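Autoinducer 2 sensor kinase/phosphatase LuxQ (Vibrio cholerae, PDB 3C38) senses autoinducer 2 through its partner LuxP, acting as a kinase toward LuxU at low cell density and as a phosphatase at high density. Local coordinates at residues 28-33 / 171-175; 214-220 / 234-240. All blocks are in the same frame, centred on the assembly; numbering follows the deposited sequence.

Interaction 1 of 2, residues 28-33 / 171-175; sequences LIQSLF and IRSGS
L28, I29, L32 and F33 of the long N-terminal helix 22-47 pack against the C-terminal end of helix 165-174, an apolar helix-to-helix contact in the periplasmic sensor domain of LuxQ, with no hydrogen bond from one segment to the other. L32 and I171 carry much of the contact. L32 CD1 lies against the backbone of the last turn, 3.5 Å from I171 O, and also meets S175 CB at 3.7 Å. G174 presents bare backbone to this leucine. One turn earlier, L28 has CG anti to its backbone N (chi1 168°), and its CD2 comes to rest 3.6 Å from S175 CA. The I29 and I171 side chains cross at about a right angle, touching through their CG2 methyls at 4.0 Å, while I171 CD1 extends to the F33 CB at 4.3 Å and lies at the ring edge. S175 turns its hydroxyl back to the last turn of helix 165-174, donating from OG to I171 O at 2.7 Å, which ties up that polar group beside the leucines; S177 OG is a further partner. Beneath the helix pair, I29 and F33 rest on strand 216-225, at T221, L223 and V225, and I171 packs on L180 of strand 179-184.

Interaction 2 of 2, residues 214-220 / 234-240; sequences DSFIVGQ and VYSIQTN
With chi1 of Q220 at -84° and of Y235 at -64°, each side chain has CG anti to its carbonyl carbon, and the two run side by side from the same face of the sheet. Q220 CG lies 3.5 Å from Y235 CE2, and the amide and ring planes are 41° apart. One water joins their ends, donating to Q220 OE1 at 2.6 Å and hydrogen-bonded to Y235 OH at 3.0 Å. V218 and I237 also lie alongside each other on this face, V218 CG2 meeting I237 CG2 at 4.1 Å, while V218 CG1 approaches the edge of the Y235 ring. F216 continues the row, its CB packing on I237 CG2. The opposite face carries I217, S236 and Q238, with G219 contributing only backbone there.

The main chains are joined by antiparallel pairing. Around the hydrogen-bonded pair G219 and S236, G219 N donates to S236 O at 2.7 Å and S236 N returns a bond to G219 O. At I217 and Q238 the bond from Q238 N to I217 O is short and straight (2.8 Å), but the reverse one is bent and weak. Next to the F216 and T239 pair, N240 N donates to S215 O at 3.1 Å.

Y203 and V204 of helix 201-205 cover the V218, Y235 and I237 face, and strand 179-184 pairs with the other edge of strand 228-239, through Y235 with V181 and I237 with N179. The arrangement is an antiparallel beta hairpin at the edge of a four-stranded sheet, within a periplasmic sensor domain of the Cache clan.

Overall arrangement
Both interactions involve the same four-stranded sheet, but they use it differently. Interaction 2 lies within it, holding the hairpin strands 216-225 and 228-239 together by backbone hydrogen bonds and running out to exposed residues at its end. Interaction 1 is the docking of two helices over that sheet, with three buried residues, none exposed, and contacts made by van der Waals packing, with no hydrogen bond between the segments. It is the more buried of the two, and interaction 2 the more exposed. Their centres are about 15 Å apart, and they meet directly: I29 CD1 packs on S236 CB at 4.1 Å, and I29 CG2 on V234 CG1. The helix pair therefore lies against the S236 side of the hairpin, on the face away from helix 201-205.

Interaction 1 of 2, residues 28-33 / 171-175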
loop_
_atom_site.group_PDB
_atom_site.type_symbol
_atom_site.label_atom_id
_atom_site.label_comp_id
_atom_site.label_asym_id
_atom_site.label_seq_id
_atom_site.Cartn_x
_atom_site.Cartn_y
_atom_site.Cartn_z
ATOM N N LEU A 28 9.816 -14.128 -7.423
ATOM C CA LEU A 28 10.624 -13.162 -6.708
ATOM C C LEU A 28 9.872 -11.838 -6.540
ATOM O O LEU A 28 9.852 -11.254 -5.453
ATOM C CB LEU A 28 11.940 -12.942 -7.460
ATOM C CG LEU A 28 12.836 -11.765 -7.050
ATOM C CD1 LEU A 28 13.184 -11.829 -5.555
ATOM C CD2 LEU A 28 14.105 -11.805 -7.904
ATOM N N ILE A 29 9.248 -11.371 -7.616
ATOM C CA ILE A 29 8.504 -10.116 -7.570
ATOM C C ILE A 29 7.446 -10.161 -6.473
ATOM O O ILE A 29 7.288 -9.205 -5.692
ATOM C CB ILE A 29 7.869 -9.813 -8.942
ATOM C CG1 ILE A 29 8.987 -9.425 -9.923
ATOM C CG2 ILE A 29 6.834 -8.705 -8.818
ATOM C CD1 ILE A 29 8.579 -9.367 -11.379
ATOM N N GLN A 30 6.747 -11.291 -6.407
ATOM C CA GLN A 30 5.706 -11.505 -5.411
ATOM C C GLN A 30 6.279 -11.457 -3.997
ATOM O O GLN A 30 5.658 -10.891 -3.093
ATOM C CB GLN A 30 5.031 -12.863 -5.634
ATOM C CG GLN A 30 3.969 -13.218 -4.602
ATOM C CD GLN A 30 2.763 -12.310 -4.667
ATOM O OE1 GLN A 30 2.135 -12.174 -5.713
ATOM N NE2 GLN A 30 2.430 -11.684 -3.547
ATOM N N SER A 31 7.458 -12.045 -3.811
ATOM C CA SER A 31 8.074 -12.068 -2.485
ATOM C C SER A 31 8.523 -10.673 -2.085
ATOM O O SER A 31 8.395 -10.278 -0.922
ATOM C CB SER A 31 9.268 -13.036 -2.438
ATOM O OG SER A 31 10.384 -12.528 -3.148
ATOM N N LEU A 32 9.056 -9.931 -3.049
ATOM C CA LEU A 32 9.484 -8.576 -2.773
ATOM C C LEU A 32 8.248 -7.775 -2.368
ATOM O O LEU A 32 8.294 -6.994 -1.417
ATOM C CB LEU A 32 10.185 -7.994 -3.997
ATOM C CG LEU A 32 11.616 -8.553 -4.130
ATOM C CD1 LEU A 32 12.215 -8.177 -5.480
ATOM C CD2 LEU A 32 12.489 -7.993 -2.988
ATOM N N PHE A 33 7.134 -8.003 -3.056
ATOM C CA PHE A 33 5.872 -7.328 -2.732
ATOM C C PHE A 33 5.448 -7.739 -1.313
ATOM O O PHE A 33 5.179 -6.889 -0.461
ATOM C CB PHE A 33 4.800 -7.733 -3.741
ATOM C CG PHE A 33 3.452 -7.106 -3.501
ATOM C CD1 PHE A 33 2.346 -7.905 -3.205
ATOM C CD2 PHE A 33 3.274 -5.727 -3.606
ATOM C CE1 PHE A 33 1.064 -7.329 -3.018
ATOM C CE2 PHE A 33 2.015 -5.151 -3.421
ATOM C CZ PHE A 33 0.908 -5.959 -3.129
ATOM N N ILE A 171 11.040 -2.865 -5.716
ATOM C CA ILE A 171 10.828 -4.208 -6.245
ATOM C C ILE A 171 11.722 -4.422 -7.472
ATOM O O ILE A 171 12.267 -5.514 -7.679
ATOM C CB ILE A 171 9.359 -4.428 -6.651
ATOM C CG1 ILE A 171 8.466 -4.399 -5.413
ATOM C CG2 ILE A 171 9.197 -5.767 -7.383
ATOM C CD1 ILE A 171 7.000 -4.586 -5.738
ATOM N N ARG A 172 11.885 -3.371 -8.273
ATOM C CA ARG A 172 12.711 -3.441 -9.468
ATOM C C ARG A 172 14.145 -3.760 -9.073
ATOM O O ARG A 172 14.756 -4.679 -9.620
ATOM C CB ARG A 172 12.703 -2.112 -10.232
ATOM C CG ARG A 172 13.521 -2.156 -11.535
ATOM C CD ARG A 172 14.006 -0.777 -11.989
ATOM N NE ARG A 172 14.985 -0.200 -11.060
ATOM C CZ ARG A 172 16.165 -0.753 -10.763
ATOM N NH1 ARG A 172 16.539 -1.905 -11.321
ATOM N NH2 ARG A 172 16.975 -0.161 -9.893
ATOM N N SER A 173 14.684 -2.999 -8.124
ATOM C CA SER A 173 16.057 -3.230 -7.713
ATOM C C SER A 173 16.193 -4.589 -7.031
ATOM O O SER A 173 17.093 -5.366 -7.365
ATOM C CB SER A 173 16.545 -2.112 -6.788
ATOM O OG SER A 173 15.865 -2.128 -5.548
ATOM N N GLY A 174 15.289 -4.874 -6.099
ATOM C CA GLY A 174 15.315 -6.138 -5.390
ATOM C C GLY A 174 15.275 -7.344 -6.309
ATOM O O GLY A 174 15.737 -8.428 -5.938
ATOM N N SER A 175 14.724 -7.169 -7.507
ATOM C CA SER A 175 14.642 -8.259 -8.469
ATOM C C SER A 175 15.640 -8.040 -9.600
ATOM O O SER A 175 15.709 -8.832 -10.540
ATOM C CB SER A 175 13.225 -8.354 -9.050
ATOM O OG SER A 175 12.859 -7.169 -9.738
#

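Interaction 2 of 2, residues 214-220 / 234-240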
loop_
_atom_site.group_PDB
_atom_site.type_symbol
_atom_site.label_atom_id
_atom_site.label_comp_id
_atom_site.label_asym_id
_atom_site.label_seq_id
_atom_site.Cartn_x
_atom_site.Cartn_y
_atom_site.Cartn_z
ATOM N N ASP A 214 11.317 -11.632 -29.276
ATOM C CA ASP A 214 11.431 -10.181 -29.383
ATOM C C ASP A 214 12.668 -9.640 -28.714
ATOM O O ASP A 214 13.341 -10.332 -27.944
ATOM C CB ASP A 214 10.231 -9.485 -28.752
ATOM C CG ASP A 214 8.950 -9.836 -29.431
ATOM O OD1 ASP A 214 9.027 -10.375 -30.553
ATOM O OD2 ASP A 214 7.875 -9.568 -28.854
ATOM N N SER A 215 12.941 -8.375 -28.993
ATOM C CA SER A 215 14.091 -7.712 -28.426
ATOM C C SER A 215 13.887 -7.461 -26.941
ATOM O O SER A 215 14.806 -7.642 -26.145
ATOM C CB SER A 215 14.331 -6.392 -29.152
ATOM O OG SER A 215 14.445 -6.628 -30.540
ATOM N N PHE A 216 12.686 -7.046 -26.569
ATOM C CA PHE A 216 12.409 -6.771 -25.170
ATOM C C PHE A 216 11.313 -7.653 -24.612
ATOM O O PHE A 216 10.126 -7.358 -24.762
ATOM C CB PHE A 216 12.037 -5.307 -24.997
ATOM C CG PHE A 216 13.005 -4.380 -25.643
ATOM C CD1 PHE A 216 12.711 -3.796 -26.869
ATOM C CD2 PHE A 216 14.230 -4.109 -25.045
ATOM C CE1 PHE A 216 13.623 -2.965 -27.492
ATOM C CE2 PHE A 216 15.156 -3.273 -25.666
ATOM C CZ PHE A 216 14.849 -2.699 -26.888
ATOM N N ILE A 217 11.730 -8.737 -23.967
ATOM C CA ILE A 217 10.818 -9.698 -23.367
ATOM C C ILE A 217 10.067 -9.065 -22.195
ATOM O O ILE A 217 10.681 -8.505 -21.288
ATOM C CB ILE A 217 11.603 -10.925 -22.877
ATOM C CG1 ILE A 217 12.481 -11.455 -24.019
ATOM C CG2 ILE A 217 10.644 -12.001 -22.395
ATOM C CD1 ILE A 217 13.285 -12.702 -23.676
ATOM N N VAL A 218 8.738 -9.135 -22.224
ATOM C CA VAL A 218 7.939 -8.560 -21.145
ATOM C C VAL A 218 7.165 -9.609 -20.354
ATOM O O VAL A 218 6.224 -10.227 -20.856
ATOM C CB VAL A 218 6.906 -7.522 -21.653
ATOM C CG1 VAL A 218 6.295 -6.799 -20.462
ATOM C CG2 VAL A 218 7.562 -6.529 -22.604
ATOM N N GLY A 219 7.571 -9.802 -19.107
ATOM C CA GLY A 219 6.884 -10.755 -18.261
ATOM C C GLY A 219 5.702 -10.089 -17.580
ATOM O O GLY A 219 5.652 -8.863 -17.469
ATOM N N GLN A 220 4.738 -10.898 -17.147
ATOM C CA GLN A 220 3.559 -10.402 -16.450
ATOM C C GLN A 220 3.407 -11.147 -15.136
ATOM O O GLN A 220 3.579 -12.365 -15.082
ATOM C CB GLN A 220 2.297 -10.608 -17.288
ATOM C CG GLN A 220 2.047 -9.526 -18.302
ATOM C CD GLN A 220 0.767 -9.744 -19.089
ATOM O OE1 GLN A 220 -0.327 -9.811 -18.520
ATOM N NE2 GLN A 220 0.897 -9.853 -20.408
ATOM N N VAL A 234 2.153 -6.670 -12.606
ATOM C CA VAL A 234 3.474 -6.101 -12.723
ATOM C C VAL A 234 4.130 -6.569 -14.017
ATOM O O VAL A 234 4.369 -7.765 -14.209
ATOM C CB VAL A 234 4.367 -6.503 -11.547
ATOM C CG1 VAL A 234 5.787 -5.978 -11.785
ATOM C CG2 VAL A 234 3.792 -5.937 -10.232
ATOM N N TYR A 235 4.399 -5.622 -14.910
ATOM C CA TYR A 235 5.058 -5.938 -16.169
ATOM C C TYR A 235 6.551 -5.773 -15.940
ATOM O O TYR A 235 7.001 -4.719 -15.459
ATOM C CB TYR A 235 4.599 -4.994 -17.280
ATOM C CG TYR A 235 3.134 -5.117 -17.626
ATOM C CD1 TYR A 235 2.178 -4.347 -16.975
ATOM C CD2 TYR A 235 2.702 -6.016 -18.607
ATOM C CE1 TYR A 235 0.827 -4.463 -17.290
ATOM C CE2 TYR A 235 1.362 -6.143 -18.926
ATOM C CZ TYR A 235 0.428 -5.365 -18.265
ATOM O OH TYR A 235 -0.906 -5.498 -18.565
ATOM N N SER A 236 7.310 -6.818 -16.254
ATOM C CA SER A 236 8.756 -6.786 -16.079
ATOM C C SER A 236 9.383 -6.864 -17.466
ATOM O O SER A 236 9.013 -7.713 -18.282
ATOM C CB SER A 236 9.233 -7.951 -15.195
ATOM O OG SER A 236 8.955 -9.206 -15.792
ATOM N N ILE A 237 10.328 -5.970 -17.731
ATOM C CA ILE A 237 10.954 -5.926 -19.035
ATOM C C ILE A 237 12.411 -6.317 -19.003
ATOM O O ILE A 237 13.181 -5.815 -18.188
ATOM C CB ILE A 237 10.832 -4.520 -19.639
ATOM C CG1 ILE A 237 9.483 -3.918 -19.243
ATOM C CG2 ILE A 237 10.921 -4.592 -21.159
ATOM C CD1 ILE A 237 9.334 -2.479 -19.610
ATOM N N GLN A 238 12.779 -7.224 -19.898
ATOM C CA GLN A 238 14.154 -7.676 -19.996
ATOM C C GLN A 238 14.537 -7.829 -21.468
ATOM O O GLN A 238 13.745 -8.306 -22.283
ATOM C CB GLN A 238 14.320 -9.004 -19.258
ATOM C CG GLN A 238 15.632 -9.112 -18.489
ATOM C CD GLN A 238 15.806 -8.000 -17.455
ATOM O OE1 GLN A 238 15.000 -7.858 -16.528
ATOM N NE2 GLN A 238 16.860 -7.207 -17.614
ATOM N N THR A 239 15.749 -7.405 -21.806
ATOM C CA THR A 239 16.248 -7.486 -23.178
ATOM C C THR A 239 16.968 -8.816 -23.380
ATOM O O THR A 239 17.630 -9.303 -22.463
ATOM C CB THR A 239 17.234 -6.344 -23.460
ATOM O OG1 THR A 239 18.394 -6.514 -22.645
ATOM C CG2 THR A 239 16.609 -5.007 -23.119
ATOM N N ASN A 240 16.845 -9.404 -24.570
ATOM C CA ASN A 240 17.498 -10.688 -24.850
ATOM C C ASN A 240 19.001 -10.671 -24.605
ATOM O O ASN A 240 19.656 -9.648 -24.794
ATOM C CB ASN A 240 17.234 -11.132 -26.290
ATOM C CG ASN A 240 15.817 -11.610 -26.499
ATOM O OD1 ASN A 240 15.567 -12.519 -27.290
ATOM N ND2 ASN A 240 14.875 -10.993 -25.793
HETATM O O HOH W 1 -2.093 -8.085 -19.399
#